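Local coordinates for piwi domain-containing protein (Vanderwaltozyma polyspora, PDB 5THE) that probably binds guide RNA as the C-terminal lobe of a budding yeast Argonaute, a protein of RNA-guided target cleavage, at residues 202-205 with 206-210; 320-323 with 324-327; 366-369 with 370-374; 417-420 with 421-425; 501-504 with 505-509. All blocks are in the same frame, centred on the assembly; numbering follows the deposited sequence.

Contact 1 (202-205 with 206-210). With nucleotides of chain B.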
loop_
_atom_site.group_PDB
_atom_site.type_symbol
_atom_site.label_atom_id
_atom_site.label_comp_id
_atom_site.label_asym_id
_atom_site.label_seq_id
_atom_site.Cartn_x
_atom_site.Cartn_y
_atom_site.Cartn_z
ATOM N N ARG A 202 -7.707 12.262 -14.824
ATOM C CA ARG A 202 -7.751 11.959 -16.243
ATOM C C ARG A 202 -6.418 11.410 -16.739
ATOM O O ARG A 202 -6.390 10.506 -17.581
ATOM C CB ARG A 202 -8.148 13.213 -17.020
ATOM C CG ARG A 202 -8.495 12.940 -18.460
ATOM C CD ARG A 202 -9.852 12.287 -18.551
ATOM N NE ARG A 202 -10.240 12.019 -19.927
ATOM C CZ ARG A 202 -11.400 11.473 -20.283
ATOM N NH1 ARG A 202 -12.300 11.153 -19.362
ATOM N NH2 ARG A 202 -11.661 11.249 -21.558
ATOM N N LEU A 203 -5.303 11.951 -16.243
ATOM C CA LEU A 203 -3.995 11.405 -16.617
ATOM C C LEU A 203 -3.880 9.932 -16.253
ATOM O O LEU A 203 -3.395 9.123 -17.054
ATOM C CB LEU A 203 -2.877 12.185 -15.938
ATOM C CG LEU A 203 -2.475 13.502 -16.592
ATOM C CD1 LEU A 203 -1.414 14.165 -15.759
ATOM C CD2 LEU A 203 -1.983 13.275 -18.023
ATOM N N LYS A 204 -4.313 9.569 -15.047
ATOM C CA LYS A 204 -4.261 8.171 -14.643
ATOM C C LYS A 204 -5.295 7.345 -15.394
ATOM O O LYS A 204 -5.018 6.209 -15.796
ATOM C CB LYS A 204 -4.452 8.067 -13.131
ATOM C CG LYS A 204 -3.309 8.726 -12.344
ATOM C CD LYS A 204 -1.954 8.087 -12.688
ATOM C CE LYS A 204 -0.879 8.517 -11.696
ATOM N NZ LYS A 204 0.465 7.895 -11.990
ATOM N N TYR A 205 -6.481 7.911 -15.614
ATOM C CA TYR A 205 -7.506 7.219 -16.381
ATOM C C TYR A 205 -6.999 6.851 -17.767
ATOM O O TYR A 205 -7.182 5.724 -18.230
ATOM C CB TYR A 205 -8.737 8.103 -16.479
ATOM C CG TYR A 205 -9.849 7.548 -17.327
ATOM C CD1 TYR A 205 -10.711 6.592 -16.818
ATOM C CD2 TYR A 205 -10.061 8.009 -18.622
ATOM C CE1 TYR A 205 -11.752 6.096 -17.575
ATOM C CE2 TYR A 205 -11.098 7.515 -19.393
ATOM C CZ TYR A 205 -11.939 6.556 -18.858
ATOM O OH TYR A 205 -12.979 6.046 -19.597
ATOM N N ILE A 206 -6.352 7.796 -18.441
ATOM C CA ILE A 206 -5.813 7.527 -19.764
ATOM C C ILE A 206 -4.626 6.584 -19.676
ATOM O O ILE A 206 -4.550 5.583 -20.397
ATOM C CB ILE A 206 -5.423 8.845 -20.443
ATOM C CG1 ILE A 206 -6.677 9.667 -20.763
ATOM C CG2 ILE A 206 -4.612 8.583 -21.681
ATOM C CD1 ILE A 206 -6.353 11.140 -21.028
ATOM N N THR A 207 -3.677 6.893 -18.794
ATOM C CA THR A 207 -2.384 6.229 -18.873
ATOM C C THR A 207 -2.394 4.874 -18.172
ATOM O O THR A 207 -1.851 3.903 -18.713
ATOM C CB THR A 207 -1.307 7.144 -18.305
ATOM O OG1 THR A 207 -1.500 8.459 -18.847
ATOM C CG2 THR A 207 0.073 6.642 -18.701
ATOM N N ASP A 208 -2.991 4.785 -16.977
ATOM C CA ASP A 208 -3.139 3.478 -16.332
ATOM C C ASP A 208 -4.213 2.660 -17.031
ATOM O O ASP A 208 -3.965 1.551 -17.518
ATOM C CB ASP A 208 -3.527 3.607 -14.853
ATOM C CG ASP A 208 -2.484 4.291 -13.985
ATOM O OD1 ASP A 208 -1.304 4.450 -14.390
ATOM O OD2 ASP A 208 -2.878 4.659 -12.852
ATOM N N LEU A 209 -5.432 3.193 -17.075
ATOM C CA LEU A 209 -6.576 2.349 -17.386
ATOM C C LEU A 209 -6.697 2.090 -18.889
ATOM O O LEU A 209 -6.872 0.943 -19.312
ATOM C CB LEU A 209 -7.843 2.984 -16.805
ATOM C CG LEU A 209 -9.160 2.236 -17.000
ATOM C CD1 LEU A 209 -10.064 2.540 -15.846
ATOM C CD2 LEU A 209 -9.815 2.646 -18.323
ATOM N N LYS A 210 -6.597 3.135 -19.714
ATOM C CA LYS A 210 -6.720 2.933 -21.155
ATOM C C LYS A 210 -5.483 2.246 -21.737
ATOM O O LYS A 210 -5.603 1.234 -22.436
ATOM C CB LYS A 210 -6.989 4.267 -21.859
ATOM C CG LYS A 210 -8.411 4.805 -21.648
ATOM C CD LYS A 210 -9.423 3.657 -21.685
ATOM C CE LYS A 210 -10.692 4.007 -22.451
ATOM N NZ LYS A 210 -11.425 5.129 -21.813
ATOM O OP3 U B 1 0.640 8.747 -8.259
ATOM P P U B 1 1.857 9.418 -8.754
ATOM O OP1 U B 1 1.992 9.188 -10.213
ATOM O OP2 U B 1 2.998 9.054 -7.898
ATOM O "O5'" U B 1 1.627 10.974 -8.613
ATOM C "C5'" U B 1 1.836 11.646 -7.379
ATOM C "C4'" U B 1 2.006 13.111 -7.641
ATOM O "O4'" U B 1 0.776 13.647 -8.213
ATOM C "C3'" U B 1 2.335 13.966 -6.426
ATOM O "O3'" U B 1 3.320 14.931 -6.797
ATOM C "C2'" U B 1 1.005 14.651 -6.103
ATOM O "O2'" U B 1 1.127 15.897 -5.452
ATOM C "C1'" U B 1 0.374 14.797 -7.489
ATOM N N1 U B 1 -1.102 14.840 -7.457
ATOM C C2 U B 1 -1.729 15.931 -8.005
ATOM O O2 U B 1 -1.101 16.825 -8.530
ATOM N N3 U B 1 -3.103 15.935 -7.933
ATOM C C4 U B 1 -3.897 14.952 -7.370
ATOM O O4 U B 1 -5.125 15.078 -7.385
ATOM C C5 U B 1 -3.176 13.852 -6.806
ATOM C C6 U B 1 -1.837 13.841 -6.861
HETATM O O HOH W 1 0.215 4.959 -12.237
#

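Contact 2 (320-323 with 324-327)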
loop_
_atom_site.group_PDB
_atom_site.type_symbol
_atom_site.label_atom_id
_atom_site.label_comp_id
_atom_site.label_asym_id
_atom_site.label_seq_id
_atom_site.Cartn_x
_atom_site.Cartn_y
_atom_site.Cartn_z
ATOM N N MET A 320 -10.236 -13.142 -5.970
ATOM C CA MET A 320 -9.175 -14.043 -5.550
ATOM C C MET A 320 -8.466 -14.696 -6.724
ATOM O O MET A 320 -7.310 -15.093 -6.573
ATOM C CB MET A 320 -9.732 -15.115 -4.613
ATOM C CG MET A 320 -10.019 -14.612 -3.211
ATOM S SD MET A 320 -8.508 -14.180 -2.297
ATOM C CE MET A 320 -7.544 -15.702 -2.355
ATOM N N LEU A 321 -9.120 -14.800 -7.886
ATOM C CA LEU A 321 -8.572 -15.596 -8.982
ATOM C C LEU A 321 -7.183 -15.108 -9.383
ATOM O O LEU A 321 -6.240 -15.904 -9.504
ATOM C CB LEU A 321 -9.519 -15.575 -10.183
ATOM C CG LEU A 321 -9.038 -16.251 -11.478
ATOM C CD1 LEU A 321 -8.601 -17.701 -11.247
ATOM C CD2 LEU A 321 -10.099 -16.188 -12.564
ATOM N N ASN A 322 -7.034 -13.799 -9.571
ATOM C CA ASN A 322 -5.729 -13.251 -9.931
ATOM C C ASN A 322 -4.732 -13.344 -8.789
ATOM O O ASN A 322 -3.535 -13.513 -9.039
ATOM C CB ASN A 322 -5.868 -11.798 -10.382
ATOM C CG ASN A 322 -6.505 -11.688 -11.736
ATOM O OD1 ASN A 322 -6.479 -12.642 -12.503
ATOM N ND2 ASN A 322 -7.095 -10.535 -12.035
ATOM N N ARG A 323 -5.179 -13.195 -7.538
ATOM C CA ARG A 323 -4.252 -13.410 -6.429
ATOM C C ARG A 323 -3.633 -14.796 -6.521
ATOM O O ARG A 323 -2.421 -14.961 -6.333
ATOM C CB ARG A 323 -4.955 -13.239 -5.079
ATOM C CG ARG A 323 -5.975 -12.095 -5.023
ATOM C CD ARG A 323 -5.311 -10.749 -4.802
ATOM N NE ARG A 323 -4.500 -10.290 -5.931
ATOM C CZ ARG A 323 -5.014 -9.851 -7.074
ATOM N NH1 ARG A 323 -6.329 -9.847 -7.238
ATOM N NH2 ARG A 323 -4.223 -9.429 -8.051
ATOM N N LEU A 324 -4.449 -15.804 -6.841
ATOM C CA LEU A 324 -3.931 -17.168 -6.933
ATOM C C LEU A 324 -3.046 -17.342 -8.158
ATOM O O LEU A 324 -1.977 -17.954 -8.073
ATOM C CB LEU A 324 -5.084 -18.166 -6.970
ATOM C CG LEU A 324 -5.953 -18.281 -5.715
ATOM C CD1 LEU A 324 -7.072 -19.284 -5.949
ATOM C CD2 LEU A 324 -5.099 -18.694 -4.554
ATOM N N LYS A 325 -3.482 -16.818 -9.307
ATOM C CA LYS A 325 -2.716 -16.972 -10.541
ATOM C C LYS A 325 -1.328 -16.368 -10.409
ATOM O O LYS A 325 -0.332 -16.976 -10.810
ATOM C CB LYS A 325 -3.453 -16.313 -11.711
ATOM C CG LYS A 325 -4.584 -17.129 -12.313
ATOM C CD LYS A 325 -5.325 -16.287 -13.367
ATOM C CE LYS A 325 -6.189 -17.141 -14.262
ATOM N NZ LYS A 325 -6.860 -16.342 -15.337
ATOM N N ILE A 326 -1.249 -15.152 -9.878
ATOM C CA ILE A 326 0.038 -14.487 -9.756
ATOM C C ILE A 326 0.908 -15.212 -8.744
ATOM O O ILE A 326 2.101 -15.445 -8.981
ATOM C CB ILE A 326 -0.154 -13.006 -9.379
ATOM C CG1 ILE A 326 -0.991 -12.305 -10.455
ATOM C CG2 ILE A 326 1.207 -12.336 -9.227
ATOM C CD1 ILE A 326 -1.398 -10.875 -10.101
ATOM N N TYR A 327 0.325 -15.586 -7.602
ATOM C CA TYR A 327 1.086 -16.349 -6.622
ATOM C C TYR A 327 1.676 -17.596 -7.263
ATOM O O TYR A 327 2.856 -17.924 -7.066
ATOM C CB TYR A 327 0.194 -16.737 -5.446
ATOM C CG TYR A 327 0.908 -17.546 -4.379
ATOM C CD1 TYR A 327 1.163 -18.912 -4.553
ATOM C CD2 TYR A 327 1.321 -16.946 -3.199
ATOM C CE1 TYR A 327 1.807 -19.654 -3.571
ATOM C CE2 TYR A 327 1.977 -17.672 -2.215
ATOM C CZ TYR A 327 2.210 -19.023 -2.407
ATOM O OH TYR A 327 2.848 -19.732 -1.423
HETATM O O HOH W 2 -7.857 -13.866 -14.069
#

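Contact 3 (366-369 with 370-374)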
loop_
_atom_site.group_PDB
_atom_site.type_symbol
_atom_site.label_atom_id
_atom_site.label_comp_id
_atom_site.label_asym_id
_atom_site.label_seq_id
_atom_site.Cartn_x
_atom_site.Cartn_y
_atom_site.Cartn_z
ATOM N N VAL A 366 -12.019 -19.826 -3.623
ATOM C CA VAL A 366 -10.791 -20.576 -3.878
ATOM C C VAL A 366 -11.092 -22.064 -3.966
ATOM O O VAL A 366 -10.350 -22.813 -4.615
ATOM C CB VAL A 366 -9.699 -20.292 -2.824
ATOM C CG1 VAL A 366 -9.436 -18.786 -2.695
ATOM C CG2 VAL A 366 -10.048 -20.914 -1.485
ATOM N N ARG A 367 -12.174 -22.528 -3.326
ATOM C CA ARG A 367 -12.576 -23.913 -3.528
ATOM C C ARG A 367 -12.834 -24.190 -5.007
ATOM O O ARG A 367 -12.529 -25.286 -5.503
ATOM C CB ARG A 367 -13.814 -24.236 -2.692
ATOM C CG ARG A 367 -14.326 -25.664 -2.907
ATOM C CD ARG A 367 -15.539 -25.972 -2.032
ATOM N NE ARG A 367 -16.159 -27.248 -2.377
ATOM C CZ ARG A 367 -17.220 -27.376 -3.169
ATOM N NH1 ARG A 367 -17.783 -26.303 -3.706
ATOM N NH2 ARG A 367 -17.720 -28.578 -3.425
ATOM N N LYS A 368 -13.357 -23.196 -5.720
ATOM C CA LYS A 368 -13.631 -23.309 -7.145
ATOM C C LYS A 368 -12.392 -23.009 -7.986
ATOM O O LYS A 368 -12.077 -23.758 -8.912
ATOM C CB LYS A 368 -14.770 -22.364 -7.527
ATOM C CG LYS A 368 -15.088 -22.383 -9.027
ATOM C CD LYS A 368 -15.894 -21.168 -9.464
ATOM C CE LYS A 368 -16.096 -21.140 -10.978
ATOM N NZ LYS A 368 -16.952 -22.257 -11.489
ATOM N N PHE A 369 -11.680 -21.918 -7.680
ATOM C CA PHE A 369 -10.567 -21.478 -8.527
ATOM C C PHE A 369 -9.365 -22.424 -8.442
ATOM O O PHE A 369 -8.713 -22.697 -9.455
ATOM C CB PHE A 369 -10.127 -20.062 -8.125
ATOM C CG PHE A 369 -11.151 -18.999 -8.387
ATOM C CD1 PHE A 369 -11.971 -19.062 -9.508
ATOM C CD2 PHE A 369 -11.288 -17.921 -7.515
ATOM C CE1 PHE A 369 -12.918 -18.072 -9.759
ATOM C CE2 PHE A 369 -12.236 -16.930 -7.754
ATOM C CZ PHE A 369 -13.054 -17.010 -8.883
ATOM N N GLY A 370 -9.018 -22.881 -7.242
ATOM C CA GLY A 370 -7.850 -23.715 -7.034
ATOM C C GLY A 370 -7.751 -24.911 -7.974
ATOM O O GLY A 370 -6.721 -25.136 -8.628
ATOM N N PRO A 371 -8.818 -25.713 -8.055
ATOM C CA PRO A 371 -8.788 -26.853 -8.988
ATOM C C PRO A 371 -8.607 -26.445 -10.432
ATOM O O PRO A 371 -8.001 -27.206 -11.196
ATOM C CB PRO A 371 -10.143 -27.532 -8.761
ATOM C CG PRO A 371 -10.489 -27.164 -7.349
ATOM C CD PRO A 371 -10.022 -25.739 -7.209
ATOM N N GLN A 372 -9.110 -25.267 -10.835
ATOM C CA GLN A 372 -8.863 -24.790 -12.190
ATOM C C GLN A 372 -7.377 -24.548 -12.433
ATOM O O GLN A 372 -6.914 -24.648 -13.572
ATOM C CB GLN A 372 -9.657 -23.509 -12.457
ATOM C CG GLN A 372 -11.162 -23.633 -12.244
ATOM C CD GLN A 372 -11.874 -22.289 -12.337
ATOM O OE1 GLN A 372 -11.238 -21.245 -12.469
ATOM N NE2 GLN A 372 -13.197 -22.314 -12.265
ATOM N N LEU A 373 -6.617 -24.244 -11.382
ATOM C CA LEU A 373 -5.216 -23.865 -11.530
ATOM C C LEU A 373 -4.225 -24.961 -11.151
ATOM O O LEU A 373 -3.102 -24.947 -11.658
ATOM C CB LEU A 373 -4.911 -22.624 -10.677
ATOM C CG LEU A 373 -5.734 -21.360 -10.908
ATOM C CD1 LEU A 373 -5.415 -20.328 -9.830
ATOM C CD2 LEU A 373 -5.429 -20.800 -12.284
ATOM N N ASN A 374 -4.580 -25.893 -10.262
ATOM C CA ASN A 374 -3.620 -26.868 -9.747
ATOM C C ASN A 374 -3.731 -28.229 -10.435
ATOM O O ASN A 374 -3.186 -29.223 -9.929
ATOM C CB ASN A 374 -3.781 -27.024 -8.222
ATOM C CG ASN A 374 -5.159 -27.572 -7.823
ATOM O OD1 ASN A 374 -5.895 -28.088 -8.657
ATOM N ND2 ASN A 374 -5.503 -27.453 -6.552
#

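Contact 4 (417-420 with 421-425)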
loop_
_atom_site.group_PDB
_atom_site.type_symbol
_atom_site.label_atom_id
_atom_site.label_comp_id
_atom_site.label_asym_id
_atom_site.label_seq_id
_atom_site.Cartn_x
_atom_site.Cartn_y
_atom_site.Cartn_z
ATOM N N GLY A 417 8.258 12.472 21.513
ATOM C CA GLY A 417 7.169 12.822 22.395
ATOM C C GLY A 417 6.028 11.838 22.403
ATOM O O GLY A 417 4.992 12.119 23.010
ATOM N N ASN A 418 6.184 10.695 21.749
ATOM C CA ASN A 418 5.114 9.725 21.605
ATOM C C ASN A 418 5.584 8.372 22.106
ATOM O O ASN A 418 6.767 8.171 22.389
ATOM C CB ASN A 418 4.650 9.651 20.148
ATOM C CG ASN A 418 3.716 10.799 19.797
ATOM O OD1 ASN A 418 2.497 10.671 19.886
ATOM N ND2 ASN A 418 4.288 11.939 19.440
ATOM N N VAL A 419 4.640 7.443 22.250
ATOM C CA VAL A 419 5.056 6.123 22.686
ATOM C C VAL A 419 5.948 5.532 21.598
ATOM O O VAL A 419 5.916 5.940 20.427
ATOM C CB VAL A 419 3.868 5.194 23.008
ATOM C CG1 VAL A 419 3.112 5.717 24.228
ATOM C CG2 VAL A 419 2.909 5.082 21.808
ATOM N N MET A 420 6.776 4.588 22.008
ATOM C CA MET A 420 7.714 3.962 21.089
ATOM C C MET A 420 6.956 3.258 19.964
ATOM O O MET A 420 5.915 2.644 20.204
ATOM C CB MET A 420 8.585 2.952 21.848
ATOM C CG MET A 420 9.877 2.551 21.122
ATOM S SD MET A 420 11.048 3.931 21.137
ATOM C CE MET A 420 12.380 3.241 20.175
ATOM N N PRO A 421 7.436 3.331 18.724
ATOM C CA PRO A 421 6.953 2.289 17.806
ATOM C C PRO A 421 7.580 0.922 18.153
ATOM O O PRO A 421 8.650 0.926 18.717
ATOM C CB PRO A 421 7.413 2.792 16.430
ATOM C CG PRO A 421 8.437 3.840 16.681
ATOM C CD PRO A 421 8.250 4.371 18.067
ATOM N N GLY A 422 6.944 -0.225 17.973
ATOM C CA GLY A 422 5.537 -0.430 17.990
ATOM C C GLY A 422 5.091 -0.928 19.359
ATOM O O GLY A 422 5.157 -2.109 19.751
ATOM N N THR A 423 4.627 0.054 20.097
ATOM C CA THR A 423 3.888 -0.166 21.316
ATOM C C THR A 423 2.627 -0.968 21.018
ATOM O O THR A 423 1.828 -0.592 20.156
ATOM C CB THR A 423 3.539 1.199 21.912
ATOM O OG1 THR A 423 4.744 1.839 22.351
ATOM C CG2 THR A 423 2.553 1.063 23.068
ATOM N N VAL A 424 2.454 -2.074 21.734
ATOM C CA VAL A 424 1.249 -2.889 21.666
ATOM C C VAL A 424 0.500 -2.734 22.976
ATOM O O VAL A 424 1.103 -2.769 24.058
ATOM C CB VAL A 424 1.563 -4.381 21.431
ATOM C CG1 VAL A 424 0.254 -5.166 21.197
ATOM C CG2 VAL A 424 2.497 -4.544 20.264
ATOM N N VAL A 425 -0.814 -2.604 22.880
ATOM C CA VAL A 425 -1.699 -2.655 24.030
ATOM C C VAL A 425 -2.772 -3.679 23.684
ATOM O O VAL A 425 -3.534 -3.484 22.730
ATOM C CB VAL A 425 -2.314 -1.284 24.351
ATOM C CG1 VAL A 425 -3.360 -1.400 25.462
ATOM C CG2 VAL A 425 -1.225 -0.298 24.770
#

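Contact 5 (501-504 with 505-509)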
loop_
_atom_site.group_PDB
_atom_site.type_symbol
_atom_site.label_atom_id
_atom_site.label_comp_id
_atom_site.label_asym_id
_atom_site.label_seq_id
_atom_site.Cartn_x
_atom_site.Cartn_y
_atom_site.Cartn_z
ATOM N N ARG A 501 -7.098 4.982 -6.222
ATOM C CA ARG A 501 -6.837 5.057 -7.655
ATOM C C ARG A 501 -8.061 4.619 -8.453
ATOM O O ARG A 501 -8.369 5.199 -9.501
ATOM C CB ARG A 501 -5.622 4.208 -8.028
ATOM C CG ARG A 501 -5.351 4.197 -9.548
ATOM C CD ARG A 501 -5.085 5.623 -10.074
ATOM N NE ARG A 501 -4.143 6.293 -9.191
ATOM C CZ ARG A 501 -2.828 6.109 -9.236
ATOM N NH1 ARG A 501 -2.306 5.313 -10.158
ATOM N NH2 ARG A 501 -2.041 6.707 -8.351
ATOM N N ALA A 502 -8.765 3.587 -7.979
ATOM C CA ALA A 502 -9.985 3.168 -8.658
ATOM C C ALA A 502 -11.032 4.280 -8.640
ATOM O O ALA A 502 -11.800 4.423 -9.598
ATOM C CB ALA A 502 -10.526 1.899 -8.009
ATOM N N THR A 503 -11.056 5.078 -7.571
ATOM C CA THR A 503 -11.930 6.247 -7.505
ATOM C C THR A 503 -11.553 7.282 -8.561
ATOM O O THR A 503 -12.433 7.844 -9.223
ATOM C CB THR A 503 -11.873 6.842 -6.099
ATOM O OG1 THR A 503 -12.277 5.843 -5.147
ATOM C CG2 THR A 503 -12.778 8.052 -5.972
ATOM N N CYS A 504 -10.248 7.552 -8.731
ATOM C CA CYS A 504 -9.797 8.372 -9.860
ATOM C C CYS A 504 -10.424 7.909 -11.166
ATOM O O CYS A 504 -10.936 8.719 -11.949
ATOM C CB CYS A 504 -8.273 8.320 -9.991
ATOM S SG CYS A 504 -7.378 9.022 -8.618
ATOM N N PHE A 505 -10.362 6.599 -11.433
ATOM C CA PHE A 505 -10.901 6.076 -12.682
ATOM C C PHE A 505 -12.401 6.327 -12.764
ATOM O O PHE A 505 -12.913 6.756 -13.804
ATOM C CB PHE A 505 -10.622 4.576 -12.805
ATOM C CG PHE A 505 -9.166 4.210 -12.797
ATOM C CD1 PHE A 505 -8.196 5.111 -13.204
ATOM C CD2 PHE A 505 -8.775 2.940 -12.385
ATOM C CE1 PHE A 505 -6.850 4.755 -13.200
ATOM C CE2 PHE A 505 -7.434 2.569 -12.384
ATOM C CZ PHE A 505 -6.471 3.481 -12.797
ATOM N N PHE A 506 -13.125 6.050 -11.671
ATOM C CA PHE A 506 -14.568 6.264 -11.658
ATOM C C PHE A 506 -14.896 7.724 -11.942
ATOM O O PHE A 506 -15.747 8.034 -12.790
ATOM C CB PHE A 506 -15.143 5.834 -10.309
ATOM C CG PHE A 506 -16.645 5.983 -10.203
ATOM C CD1 PHE A 506 -17.226 7.220 -9.964
ATOM C CD2 PHE A 506 -17.467 4.877 -10.311
ATOM C CE1 PHE A 506 -18.593 7.354 -9.861
ATOM C CE2 PHE A 506 -18.836 5.007 -10.203
ATOM C CZ PHE A 506 -19.397 6.243 -9.982
ATOM N N LYS A 507 -14.194 8.630 -11.258
ATOM C CA LYS A 507 -14.463 10.059 -11.370
ATOM C C LYS A 507 -14.098 10.609 -12.746
ATOM O O LYS A 507 -14.794 11.492 -13.265
ATOM C CB LYS A 507 -13.711 10.814 -10.272
ATOM C CG LYS A 507 -14.354 10.694 -8.898
ATOM C CD LYS A 507 -13.432 11.226 -7.790
ATOM C CE LYS A 507 -12.913 12.620 -8.094
ATOM N NZ LYS A 507 -13.964 13.658 -7.946
ATOM N N ALA A 508 -13.008 10.126 -13.346
ATOM C CA ALA A 508 -12.588 10.665 -14.639
ATOM C C ALA A 508 -13.581 10.357 -15.756
ATOM O O ALA A 508 -13.588 11.054 -16.775
ATOM C CB ALA A 508 -11.214 10.123 -15.028
ATOM N N GLY A 509 -14.404 9.329 -15.596
ATOM C CA GLY A 509 -15.333 8.956 -16.645
ATOM C C GLY A 509 -16.772 9.238 -16.278
ATOM O O GLY A 509 -17.685 8.984 -17.068
#

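Contact 1 (202-205 with 206-210)
Lys204 and Asp208 lie one turn apart on helix 197-210, beside the first nucleotide of the bound RNA. Their side chains meet at a slant, with CD of Lys204 3.6 Å from OD2 of Asp208. The lysine chain bends at its second torsion (chi2 -59°) and then runs out straight. This carries NZ of Lys204 past the carboxylate to OP1 of U1 of chain B, a hydrogen bond of 2.7 Å. NZ of Lys204 is 4.6 Å from OD1 of Asp208, beyond a salt bridge. Lys204 NZ donates to water 1, which probably passes the link on to OD1 of Asp208. Arg501 pairs with OD2 of Asp208, and Asn215 binds both Lys204 and Asp208.

Tyr205 is turned another way. CE1 of its ring rests 4.0 Å from CD2 of Leu209. Its OH receives a weak hydrogen bond of 2.9 Å from NZ of Lys210. CE2 of Tyr205 lies over the rim of one face of the Arg202 guanidinium, which forms a salt bridge with Glu171. OG1 of Thr207 gives Leu203 O a bond of 2.7 Å, beside that from Thr207 N, and is also hydrogen-bonded to the Tyr189 hydroxyl. The last turn widens to a pi-type turn, with Lys210 N bonded to Tyr205 O at 3.0 Å. The positive charge of Lys204 probably helps hold the phosphate, as in the 5'-phosphate pocket of Argonaute MID domains. Asp208 probably helps position both Lys204 and Arg501.

Contact 2 (320-323 with 324-327)
Leu321 and Lys325 cross one turn apart on helix 320-329. The leucine points CG away from its own backbone N (chi1 174°), and its CD1 lies 3.9 Å from CE of Lys325. The lysine chain is extended beyond CG and also passes Asn322, with CD 3.9 Å from OD1 of Asn322. NZ of Lys325 donates to water 2 at 3.0 Å. That water is modelled unusually close to OD1 of Asn322, which leaves this side of the bridge doubtful. An alanine in place of Lys325 would probably uncover the flank of Leu321 and leave water 2 without its lysine donor.

Arg323 is folded at two torsions (chi2 -81°, chi3 68°). Its guanidinium therefore comes alongside Ile326, with NH2 of Arg323 3.8 Å from CD1 of Ile326. NH1 of Arg323 makes a salt bridge to Asp301, which also binds Asn322. Met320 and Arg323 pack on strands 264-274 and 282-289, while Leu324 and Lys325 lean on helix 351-373.

Contact 3 (366-369 with 370-374)
Gln372 keeps CG beside its backbone N (chi1 -57°) and is extended beyond it, which brings its amide back to Lys368 and Phe369. Phe369 has a similar first torsion (chi1 -66°), and the two side chains run side by side in the same direction. OE1 of Gln372 sits at the ring edge, near the ring plane, 3.8 Å from CD1 of Phe369. Ring and amide planes are turned 64° apart. Lys368 crosses the other end of the amide. Its chain is extended as far as CE, and CE of Lys368 lies 3.4 Å from NE2 of Gln372. This is a contact with the aliphatic part of the lysine.

The backbone changes character here. Gly370 N still bonds to Val366 O at 2.9 Å. Pro371 has no N-H to give, and its CD instead presses 3.1 Å from Arg367 O. The helix kinks at this point. Leu373 N gives Phe369 O only a weak bond of 3.2 Å. Gly370 O then takes both Leu373 N and Asn374 N, the latter at 2.8 Å, and the chain leaves helical geometry at Asn374. Helix 351-373 connects the parallel-running strands 339-344 and 383-389 of the PIWI domain. Toward helix 320-329, Val366 meets Met320, and Phe369 and Leu373 cover Leu324. Leu373 O also receives a bond from Gln328 on that helix.

Contact 4 (417-420 with 421-425)
Two hydrogen bonds from Thr423 to Met420 O close this turn. OG1 of Thr423 reaches Met420 O at 2.6 Å, in the carbonyl plane and on a lone pair. Thr423 N bonds to the same oxygen at 2.9 Å, tilted 30° from that plane. The threonine holds OG1 beside its own backbone N (chi1 -68°), and both donors can face one acceptor. A valine here would lack the hydroxyl and would probably leave Met420 O with the backbone N-H alone of this pair, the turn less firmly closed.

Van der Waals contacts lie around these bonds. Val419 meets Thr423 at about a right angle, with CG2 of Val419 3.9 Å from CB of Thr423. CB of Val419 is also 3.5 Å from OG1 of Thr423. Met420 bends at its second torsion (chi2 71°) and crosses its neighbour at a slant, CG of Met420 lying 3.9 Å from CD of Pro421.

The backbone itself is unusual. The peptide bond between Pro421 and Gly422 is cis, although the second residue is not proline. Pro421 O is bonded by Lys59. With its bond from Thr423 N back to Met420 O, the segment is a tight beta turn with a cis bond at its middle. It leads from edge strand 418-419 of a small antiparallel sheet into strand 423-425, which pairs antiparallel with strands 25-31 and 435-440.

Contact 5 (501-504 with 505-509)
The Phe505 ring carries the carbonyl of Arg501 on one face. O of Arg501 stands 3.5 Å above the plane, over the centre of the ring. Arg501 O also accepts a hydrogen bond of 3.1 Å from Phe505 N. The Arg501 side chain also leans on the ring: CG of Arg501 is 3.5 Å from CZ of Phe505, and CD follows close by. Two bends (chi2 60°, chi3 47°) curl the arginine, and its guanidinium plane stands 72° from the ring. The contact with the ring is thus made by the methylenes.

Further along, CG2 of Thr503 rests 3.7 Å from CD of Lys507. OG1 of Thr503 turns back to Cys499 O. The end of the Phe506 side chain leads off from 501-504, and its ring meets Phe510, while Phe505 packs on Leu209 of helix 197-210. With its stem laid against Phe505, Arg501 presents its charged end to Asp208 and, in a long and weak ion pair, to an RNA phosphate. The aromatic ring thus probably helps set the direction of a charged group near the RNA.

The five contacts follow one another along the chain, and none interleaves with another. Contacts 1 and 5 are neighbours, their centres 9 Å apart. Helix 197-210 and helix 490-515 pack there, and Asp208 OD2 meets Arg501 NH1 at 2.8 Å. Contacts 2 and 3 form a second pair, 10 Å between centres, joining helix 320-329 to helix 351-373. Their centres lie 24 Å and 32 Å from that of contact 1. Contact 4 is apart, on strands 418-419 and 423-425, its centre about 40 Å from that of contact 1 and on the opposite side of the chain's centre. Contacts 1 and 5 together probably help shape the site around the RNA 5' end, while contacts 2 and 3 join two helices away from the RNA.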